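Local coordinates for phosphoglycolate phosphatase (Thermoplasma acidophilum, PDB 1L6R), which removes the phosphate from 2-phosphoglycolate to give glycolate, using magnesium, and also hydrolyses inorganic pyrophosphate less efficiently, at residues R6-D11 with K37-S42; E171-G176 with G218-H223. The protein carries 1 engineered substitution. One frame throughout, in Å; residues are numbered along the deposited sequence.

In the fold
Both contacts belong to the Rossmann-like core of this HAD-family phosphatase, and their centres lie about 8 Å apart. Strand 7-11 of contact 1 and strand 172-175 of contact 2 are neighbours in the central parallel part of the main sheet. Leu7 O lies 2.8 Å from Leu173 N, a probable hydrogen bond, and Leu173 O lies 2.8 Å from Ala9 N in the same way. A second junction is apolar: Leu39 CD2 packs 3.8 Å from Phe221 CZ. Both strands run toward the metal site. Strand 7-11 ends in the nucleophile Asp11, and the side chain of Ile175 comes within about 6 Å of that of Asp11, measured between nearest atoms.

Contact 1: residues R6-D11 with K37-S42; sequences RLAAID and KGLTVS. With CA (calcium ion), chain C.
The flat groups that matter are the peptide planes and the Asp11 carboxylate. Over one face of the Arg6-Leu7 peptide sits a methyl group, Leu39 CD1, 3.7 Å from Arg6 O. Thr40 N donates to Arg6 O from that same side, at 3.1 Å and 28° out of the carbonyl plane. Water 1 reaches this oxygen from the other side and also donates to Gly38 O. Further along, the donors line up with the carbonyls. Ala8 N to Thr40 O, Ser42 N to Ala8 O and Ile10 N to Ser42 O are each 2.9 Å, nearly along the C=O axis. This parallel pair forms a beta-alpha-beta unit through helix 25-36, which Gly38 ends in a Schellman motif. On the face of Leu7, Ala9, Thr40 and Ser42, the side chains of Leu7 and Thr40 cross obliquely, Leu7 CD1 lying 3.9 Å from Thr40 CG2. Ala8 and Val41 lie on the other. Ser42 OG hydrogen-bonds to Pro64 O. Asp11 has CG anti to its backbone N (chi1 168°). Asp11 OD2 binds calcium at 2.4 Å, beside Asp177, Asn180 and Asp181. Asp11 OD1 hydrogen-bonds to Gly14 N. Metal and N-cap together fix the nucleophile's carboxylate and would probably keep it ionised.

Contact 2: residues E171-G176 with G218-H223; sequences EILVIG and GQIFKH
In this Rossmann-like HAD fold, the C-terminal helix 215-223 packs on the central sheet. Its segment 218-223 runs nearly antiparallel to strand 172-175, at 158°, with the axes 11.2 Å apart. The join is wholly apolar. On the helix side Ile220 carries the larger share. Its CB points at the strand and branches there. Ile220 CG2, anti to the backbone N, meets Leu173 CD2 and Ile175 CD1, each at 4.0 Å. CG1 is anti to the carbonyl carbon (chi1 -72°), and the chain extends from it (chi2 168°). The tip, Ile220 CD1, then reaches Ile175 CG2 at 4.1 Å. Ile175 and Ile220 thus meet tip to tip, while Leu173 crosses Ile220 obliquely. An alanine at Ile220 would remove both branches and would probably loosen the helix against Leu173 and Ile175. Ala192 and Phe207, on the next strands of the sheet, also touch Ile220. Phe221 adds a second hold through its ring atom CE1. Ile175 CD1 comes within 4.1 Å of Phe221 CE1, the two side chains crossing at about a right angle. Leu173 CD2 lies near the ring plane, at its edge, 4.5 Å from Phe221 CE1.

Contact 1: residues R6-D11 with K37-S42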
loop_
_atom_site.group_PDB
_atom_site.type_symbol
_atom_site.label_atom_id
_atom_site.label_comp_id
_atom_site.label_asym_id
_atom_site.label_seq_id
_atom_site.Cartn_x
_atom_site.Cartn_y
_atom_site.Cartn_z
ATOM N N ARG A 6 -0.234 21.031 -4.074
ATOM C CA ARG A 6 1.030 21.699 -3.793
ATOM C C ARG A 6 2.237 20.900 -4.262
ATOM O O ARG A 6 3.320 21.449 -4.441
ATOM C CB ARG A 6 1.158 21.961 -2.292
ATOM C CG ARG A 6 0.110 22.923 -1.757
ATOM C CD ARG A 6 0.090 22.948 -0.241
ATOM N NE ARG A 6 1.360 23.383 0.333
ATOM C CZ ARG A 6 1.604 23.424 1.638
ATOM N NH1 ARG A 6 0.663 23.057 2.498
ATOM N NH2 ARG A 6 2.786 23.830 2.084
ATOM N N LEU A 7 2.047 19.602 -4.469
ATOM C CA LEU A 7 3.150 18.754 -4.888
ATOM C C LEU A 7 2.671 17.672 -5.838
ATOM O O LEU A 7 1.582 17.118 -5.653
ATOM C CB LEU A 7 3.801 18.123 -3.650
ATOM C CG LEU A 7 5.035 17.233 -3.866
ATOM C CD1 LEU A 7 5.923 17.307 -2.639
ATOM C CD2 LEU A 7 4.619 15.788 -4.157
ATOM N N ALA A 8 3.478 17.400 -6.861
ATOM C CA ALA A 8 3.174 16.346 -7.825
ATOM C C ALA A 8 4.327 15.346 -7.842
ATOM O O ALA A 8 5.492 15.724 -7.973
ATOM C CB ALA A 8 2.968 16.925 -9.221
ATOM N N ALA A 9 3.989 14.068 -7.691
ATOM C CA ALA A 9 4.980 12.993 -7.713
ATOM C C ALA A 9 4.742 12.265 -9.030
ATOM O O ALA A 9 3.649 11.749 -9.280
ATOM C CB ALA A 9 4.781 12.060 -6.525
ATOM N N ILE A 10 5.775 12.220 -9.862
ATOM C CA ILE A 10 5.663 11.648 -11.195
ATOM C C ILE A 10 6.578 10.470 -11.496
ATOM O O ILE A 10 7.773 10.512 -11.200
ATOM C CB ILE A 10 5.962 12.748 -12.246
ATOM C CG1 ILE A 10 5.135 14.003 -11.948
ATOM C CG2 ILE A 10 5.683 12.231 -13.648
ATOM C CD1 ILE A 10 5.464 15.182 -12.849
ATOM N N ASP A 11 5.993 9.437 -12.109
ATOM C CA ASP A 11 6.695 8.226 -12.543
ATOM C C ASP A 11 7.493 8.623 -13.790
ATOM O O ASP A 11 6.921 8.908 -14.849
ATOM C CB ASP A 11 5.639 7.168 -12.866
ATOM C CG ASP A 11 6.187 5.976 -13.596
ATOM O OD1 ASP A 11 7.417 5.777 -13.664
ATOM O OD2 ASP A 11 5.334 5.230 -14.106
ATOM N N LYS A 37 5.147 28.496 -11.263
ATOM C CA LYS A 37 3.883 28.940 -10.678
ATOM C C LYS A 37 3.706 28.471 -9.237
ATOM O O LYS A 37 2.663 28.715 -8.623
ATOM C CB LYS A 37 2.697 28.463 -11.524
ATOM C CG LYS A 37 2.491 29.243 -12.816
ATOM C CD LYS A 37 3.740 29.213 -13.665
ATOM C CE LYS A 37 3.514 29.768 -15.051
ATOM N NZ LYS A 37 4.743 29.572 -15.865
ATOM N N GLY A 38 4.711 27.779 -8.706
ATOM C CA GLY A 38 4.651 27.335 -7.324
ATOM C C GLY A 38 4.534 25.856 -6.997
ATOM O O GLY A 38 4.572 25.497 -5.821
ATOM N N LEU A 39 4.396 25.001 -8.006
ATOM C CA LEU A 39 4.272 23.568 -7.758
ATOM C C LEU A 39 5.608 22.932 -7.400
ATOM O O LEU A 39 6.637 23.276 -7.982
ATOM C CB LEU A 39 3.716 22.865 -9.003
ATOM C CG LEU A 39 3.525 21.344 -8.924
ATOM C CD1 LEU A 39 2.391 21.010 -7.962
ATOM C CD2 LEU A 39 3.217 20.792 -10.304
ATOM N N THR A 40 5.593 22.027 -6.424
ATOM C CA THR A 40 6.802 21.294 -6.063
ATOM C C THR A 40 6.675 19.970 -6.808
ATOM O O THR A 40 5.629 19.314 -6.754
ATOM C CB THR A 40 6.894 20.996 -4.554
ATOM O OG1 THR A 40 7.047 22.229 -3.835
ATOM C CG2 THR A 40 8.092 20.087 -4.264
ATOM N N VAL A 41 7.723 19.591 -7.526
ATOM C CA VAL A 41 7.704 18.346 -8.277
ATOM C C VAL A 41 8.749 17.368 -7.761
ATOM O O VAL A 41 9.879 17.752 -7.456
ATOM C CB VAL A 41 7.959 18.606 -9.782
ATOM C CG1 VAL A 41 8.075 17.288 -10.542
ATOM C CG2 VAL A 41 6.807 19.437 -10.352
ATOM N N SER A 42 8.348 16.101 -7.641
ATOM C CA SER A 42 9.252 15.033 -7.215
ATOM C C SER A 42 9.193 13.957 -8.293
ATOM O O SER A 42 8.113 13.653 -8.806
ATOM C CB SER A 42 8.806 14.431 -5.878
ATOM O OG SER A 42 9.617 13.309 -5.517
HETATM CA CA CA C . 4.647 2.942 -14.070
HETATM O O HOH W 1 4.310 23.769 -3.503
HETATM O O HOH W 2 7.136 2.960 -13.119
HETATM O O HOH W 3 6.007 1.677 -15.736
#

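Contact 2: residues E171-G176 with G218-H223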
loop_
_atom_site.group_PDB
_atom_site.type_symbol
_atom_site.label_atom_id
_atom_site.label_comp_id
_atom_site.label_asym_id
_atom_site.label_seq_id
_atom_site.Cartn_x
_atom_site.Cartn_y
_atom_site.Cartn_z
ATOM N N GLU A 171 -3.448 17.339 -1.100
ATOM C CA GLU A 171 -2.568 18.394 -1.611
ATOM C C GLU A 171 -1.476 17.777 -2.491
ATOM O O GLU A 171 -0.586 18.471 -2.980
ATOM C CB GLU A 171 -1.905 19.155 -0.459
ATOM C CG GLU A 171 -2.887 19.946 0.411
ATOM C CD GLU A 171 -2.199 20.657 1.564
ATOM O OE1 GLU A 171 -1.541 19.982 2.386
ATOM O OE2 GLU A 171 -2.314 21.902 1.648
ATOM N N ILE A 172 -1.559 16.466 -2.691
ATOM C CA ILE A 172 -0.582 15.752 -3.502
ATOM C C ILE A 172 -1.249 15.160 -4.740
ATOM O O ILE A 172 -2.332 14.574 -4.661
ATOM C CB ILE A 172 0.057 14.588 -2.693
ATOM C CG1 ILE A 172 0.822 15.152 -1.492
ATOM C CG2 ILE A 172 0.961 13.746 -3.593
ATOM C CD1 ILE A 172 1.295 14.098 -0.516
ATOM N N LEU A 173 -0.596 15.327 -5.882
ATOM C CA LEU A 173 -1.074 14.772 -7.138
ATOM C C LEU A 173 -0.052 13.728 -7.573
ATOM O O LEU A 173 1.150 14.010 -7.593
ATOM C CB LEU A 173 -1.167 15.864 -8.219
ATOM C CG LEU A 173 -1.335 15.368 -9.664
ATOM C CD1 LEU A 173 -2.708 14.688 -9.839
ATOM C CD2 LEU A 173 -1.205 16.547 -10.622
ATOM N N VAL A 174 -0.512 12.523 -7.889
ATOM C CA VAL A 174 0.408 11.504 -8.388
ATOM C C VAL A 174 0.076 11.239 -9.859
ATOM O O VAL A 174 -1.085 11.271 -10.267
ATOM C CB VAL A 174 0.335 10.174 -7.584
ATOM C CG1 VAL A 174 0.709 10.426 -6.130
ATOM C CG2 VAL A 174 -1.044 9.551 -7.704
ATOM N N ILE A 175 1.114 11.016 -10.658
ATOM C CA ILE A 175 0.957 10.723 -12.077
ATOM C C ILE A 175 1.708 9.418 -12.333
ATOM O O ILE A 175 2.912 9.309 -12.036
ATOM C CB ILE A 175 1.528 11.866 -12.950
ATOM C CG1 ILE A 175 0.813 13.176 -12.599
ATOM C CG2 ILE A 175 1.360 11.532 -14.429
ATOM C CD1 ILE A 175 1.323 14.383 -13.357
ATOM N N GLY A 176 0.978 8.432 -12.860
ATOM C CA GLY A 176 1.521 7.108 -13.133
ATOM C C GLY A 176 0.840 6.529 -14.353
ATOM O O GLY A 176 0.015 7.211 -14.975
ATOM N N GLY A 218 1.353 18.317 -19.543
ATOM C CA GLY A 218 0.805 19.644 -19.745
ATOM C C GLY A 218 -0.704 19.682 -19.588
ATOM O O GLY A 218 -1.242 20.581 -18.935
ATOM N N GLN A 219 -1.408 18.713 -20.168
ATOM C CA GLN A 219 -2.865 18.725 -20.047
ATOM C C GLN A 219 -3.321 18.492 -18.611
ATOM O O GLN A 219 -4.296 19.090 -18.159
ATOM C CB GLN A 219 -3.508 17.690 -20.964
ATOM C CG GLN A 219 -5.032 17.845 -20.996
ATOM C CD GLN A 219 -5.732 16.754 -21.763
ATOM O OE1 GLN A 219 -5.450 15.573 -21.578
ATOM N NE2 GLN A 219 -6.677 17.139 -22.615
ATOM N N ILE A 220 -2.621 17.612 -17.899
ATOM C CA ILE A 220 -2.947 17.326 -16.508
ATOM C C ILE A 220 -2.749 18.580 -15.661
ATOM O O ILE A 220 -3.625 18.946 -14.883
ATOM C CB ILE A 220 -2.064 16.173 -15.954
ATOM C CG1 ILE A 220 -2.501 14.846 -16.576
ATOM C CG2 ILE A 220 -2.151 16.116 -14.438
ATOM C CD1 ILE A 220 -1.508 13.719 -16.326
ATOM N N PHE A 221 -1.604 19.238 -15.817
ATOM C CA PHE A 221 -1.329 20.445 -15.044
ATOM C C PHE A 221 -2.365 21.532 -15.345
ATOM O O PHE A 221 -2.844 22.205 -14.429
ATOM C CB PHE A 221 0.088 20.966 -15.341
ATOM C CG PHE A 221 1.197 20.146 -14.707
ATOM C CD1 PHE A 221 0.927 19.195 -13.721
ATOM C CD2 PHE A 221 2.524 20.364 -15.074
ATOM C CE1 PHE A 221 1.963 18.470 -13.109
ATOM C CE2 PHE A 221 3.574 19.647 -14.468
ATOM C CZ PHE A 221 3.292 18.703 -13.487
ATOM N N LYS A 222 -2.715 21.692 -16.616
ATOM C CA LYS A 222 -3.713 22.696 -16.994
ATOM C C LYS A 222 -5.048 22.366 -16.350
ATOM O O LYS A 222 -5.731 23.247 -15.828
ATOM C CB LYS A 222 -3.888 22.746 -18.509
ATOM C CG LYS A 222 -2.720 23.365 -19.250
ATOM C CD LYS A 222 -2.957 23.343 -20.750
ATOM C CE LYS A 222 -1.797 23.977 -21.496
ATOM N NZ LYS A 222 -0.510 23.296 -21.187
ATOM N N HIS A 223 -5.425 21.095 -16.386
ATOM C CA HIS A 223 -6.685 20.679 -15.794
ATOM C C HIS A 223 -6.782 21.072 -14.321
ATOM O O HIS A 223 -7.833 21.525 -13.860
ATOM C CB HIS A 223 -6.866 19.168 -15.935
ATOM C CG HIS A 223 -8.127 18.653 -15.318
ATOM N ND1 HIS A 223 -8.168 18.091 -14.061
ATOM C CD2 HIS A 223 -9.402 18.646 -15.776
ATOM C CE1 HIS A 223 -9.414 17.758 -13.771
ATOM N NE2 HIS A 223 -10.181 18.084 -14.795
#